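Local coordinates for protein fluoroacetyl-CoA thioesterase (Streptomyces cattleya, PDB 3KUV) that hydrolyses fluoroacetyl-CoA to fluoroacetate and CoA before citrate synthase can react with it, and so confers resistance to fluoroacetate, at residues Glu9-Asp14 / Val54-Pro59. The protein carries 1 engineered substitution. Residues are numbered along the deposited sequence; the frame is centred on the assembly and turned at random.
Sequences ERFTHD and VRAMAP
F11, on the edge strand 10-16, packs against R55 and A56 in the C-terminal part of helix 42-57, a compact example of how an aromatic residue can fill the angle between sheet and helix. The apolar part of the contact lies at its root, where F11 CB meets A56 CB at 3.9 Å; the backbone N of A56 lies above one face of the ring, offset toward the rim. Farther out, the ring edge rests on the aliphatic base of R55, with F11 CE2 3.8 Å from R55 CB.

The flat groups then meet edge to face. F11 CZ points into the centre of the R55 guanidinium, 3.5 Å from R55 CZ, with the two planes 89° apart, so the arginine receives the rim of the phenyl ring and does not stack on its face. The R55 chain runs past the imidazole edge of H13, with its CD 3.8 Å from H13 NE2; a bend at chi3 (60°) then turns the guanidinium over the rim of the phenyl ring.

No direct hydrogen bond crosses the interface. A water bridges instead, lying in the guanidinium plane and accepting from R55 NH1 (3.3 Å) and from the backbone N of D14 (3.0 Å).

On the strand, F11 and H13 pair through their backbones with A90 and V88, while the H13 side chain reaches W51, A52 and the substrate-binding residue L48. R55 also packs on E32 of the second subunit. The whole is characteristic of the hot-dog fold, in which an antiparallel sheet wraps a long central helix; here the first strand closes against the C-terminal part of that helix.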
loop_
_atom_site.group_PDB
_atom_site.type_symbol
_atom_site.label_atom_id
_atom_site.label_comp_id
_atom_site.label_asym_id
_atom_site.label_seq_id
_atom_site.Cartn_x
_atom_site.Cartn_y
_atom_site.Cartn_z
ATOM N N GLU B 9 0.737 -24.012 -0.606
ATOM C CA GLU B 9 2.148 -23.789 -0.795
ATOM C C GLU B 9 2.531 -22.361 -0.311
ATOM O O GLU B 9 1.730 -21.395 -0.482
ATOM C CB GLU B 9 2.462 -23.893 -2.289
ATOM C CG GLU B 9 3.894 -23.679 -2.598
ATOM C CD GLU B 9 4.258 -23.752 -4.111
ATOM O OE1 GLU B 9 3.530 -23.152 -4.977
ATOM O OE2 GLU B 9 5.349 -24.341 -4.376
ATOM N N ARG B 10 3.617 -22.296 0.422
ATOM C CA ARG B 10 4.149 -21.044 0.941
ATOM C C ARG B 10 5.364 -20.628 0.148
ATOM O O ARG B 10 6.226 -21.441 -0.208
ATOM C CB ARG B 10 4.546 -21.148 2.424
ATOM C CG ARG B 10 3.272 -21.298 3.355
ATOM C CD ARG B 10 3.634 -21.618 4.778
ATOM N NE ARG B 10 4.170 -22.970 4.846
ATOM C CZ ARG B 10 4.775 -23.464 5.942
ATOM N NH1 ARG B 10 4.956 -22.701 7.014
ATOM N NH2 ARG B 10 5.231 -24.693 5.949
ATOM N N PHE B 11 5.441 -19.344 -0.102
ATOM C CA PHE B 11 6.566 -18.748 -0.810
ATOM C C PHE B 11 7.108 -17.659 0.108
ATOM O O PHE B 11 6.331 -16.924 0.777
ATOM C CB PHE B 11 6.140 -18.056 -2.112
ATOM C CG PHE B 11 7.309 -17.253 -2.737
ATOM C CD1 PHE B 11 8.491 -17.915 -3.271
ATOM C CD2 PHE B 11 7.275 -15.858 -2.799
ATOM C CE1 PHE B 11 9.545 -17.153 -3.798
ATOM C CE2 PHE B 11 8.297 -15.129 -3.349
ATOM C CZ PHE B 11 9.440 -15.737 -3.823
ATOM N N THR B 12 8.434 -17.569 0.219
ATOM C CA THR B 12 9.041 -16.483 1.040
ATOM C C THR B 12 9.808 -15.537 0.202
ATOM O O THR B 12 10.475 -15.952 -0.772
ATOM C CB THR B 12 9.860 -16.962 2.228
ATOM O OG1 THR B 12 11.012 -17.536 1.696
ATOM C CG2 THR B 12 9.112 -18.142 2.916
ATOM N N HIS B 13 9.666 -14.259 0.506
ATOM C CA HIS B 13 10.345 -13.196 -0.183
ATOM C C HIS B 13 11.067 -12.316 0.841
ATOM O O HIS B 13 10.429 -11.733 1.752
ATOM C CB HIS B 13 9.249 -12.383 -0.942
ATOM C CG HIS B 13 9.799 -11.238 -1.727
ATOM N ND1 HIS B 13 9.650 -9.909 -1.383
ATOM C CD2 HIS B 13 10.412 -11.262 -2.913
ATOM C CE1 HIS B 13 10.192 -9.156 -2.324
ATOM N NE2 HIS B 13 10.670 -9.948 -3.265
ATOM N N ASP B 14 12.413 -12.200 0.719
ATOM C CA ASP B 14 13.196 -11.447 1.701
ATOM C C ASP B 14 13.692 -10.146 1.069
ATOM O O ASP B 14 14.088 -10.074 -0.120
ATOM C CB ASP B 14 14.465 -12.218 2.166
ATOM C CG ASP B 14 14.137 -13.558 2.740
ATOM O OD1 ASP B 14 13.188 -13.674 3.522
ATOM O OD2 ASP B 14 14.738 -14.577 2.351
ATOM N N VAL B 54 3.496 -11.873 -6.878
ATOM C CA VAL B 54 3.891 -11.925 -8.285
ATOM C C VAL B 54 4.985 -12.954 -8.577
ATOM O O VAL B 54 4.940 -13.719 -9.559
ATOM C CB VAL B 54 4.295 -10.463 -8.777
ATOM C CG1 VAL B 54 5.049 -10.461 -10.080
ATOM C CG2 VAL B 54 3.036 -9.502 -8.791
ATOM N N ARG B 55 6.007 -12.992 -7.714
ATOM C CA ARG B 55 7.104 -14.013 -7.917
ATOM C C ARG B 55 6.544 -15.438 -7.781
ATOM O O ARG B 55 6.928 -16.301 -8.615
ATOM C CB ARG B 55 8.242 -13.753 -6.876
ATOM C CG ARG B 55 9.032 -12.467 -7.203
ATOM C CD ARG B 55 10.189 -12.351 -6.175
ATOM N NE ARG B 55 11.104 -13.506 -6.241
ATOM C CZ ARG B 55 11.988 -13.853 -5.276
ATOM N NH1 ARG B 55 12.076 -13.226 -4.058
ATOM N NH2 ARG B 55 12.866 -14.840 -5.477
ATOM N N ALA B 56 5.648 -15.647 -6.811
ATOM C CA ALA B 56 5.087 -17.000 -6.537
ATOM C C ALA B 56 4.280 -17.453 -7.796
ATOM O O ALA B 56 4.322 -18.641 -8.160
ATOM C CB ALA B 56 4.280 -16.955 -5.388
ATOM N N MET B 57 3.549 -16.537 -8.408
ATOM C CA MET B 57 2.667 -16.845 -9.558
ATOM C C MET B 57 3.335 -16.992 -10.856
ATOM O O MET B 57 2.724 -17.497 -11.872
ATOM C CB MET B 57 1.854 -15.542 -9.778
ATOM C CG MET B 57 0.707 -15.593 -9.037
ATOM S SD MET B 57 -0.153 -13.903 -9.328
ATOM C CE MET B 57 -0.928 -14.181 -10.895
ATOM N N ALA B 58 4.545 -16.527 -11.002
ATOM C CA ALA B 58 5.140 -16.400 -12.364
ATOM C C ALA B 58 5.240 -17.656 -13.213
ATOM O O ALA B 58 4.961 -17.617 -14.441
ATOM C CB ALA B 58 6.557 -15.708 -12.320
ATOM N N PRO B 59 5.611 -18.777 -12.609
ATOM C CA PRO B 59 5.962 -19.850 -13.556
ATOM C C PRO B 59 4.704 -20.507 -14.090
ATOM O O PRO B 59 4.791 -21.416 -14.965
ATOM C CB PRO B 59 6.745 -20.865 -12.699
ATOM C CG PRO B 59 6.799 -20.351 -11.271
ATOM C CD PRO B 59 5.788 -19.149 -11.175
HETATM O O HOH W 1 14.020 -13.450 -1.441
#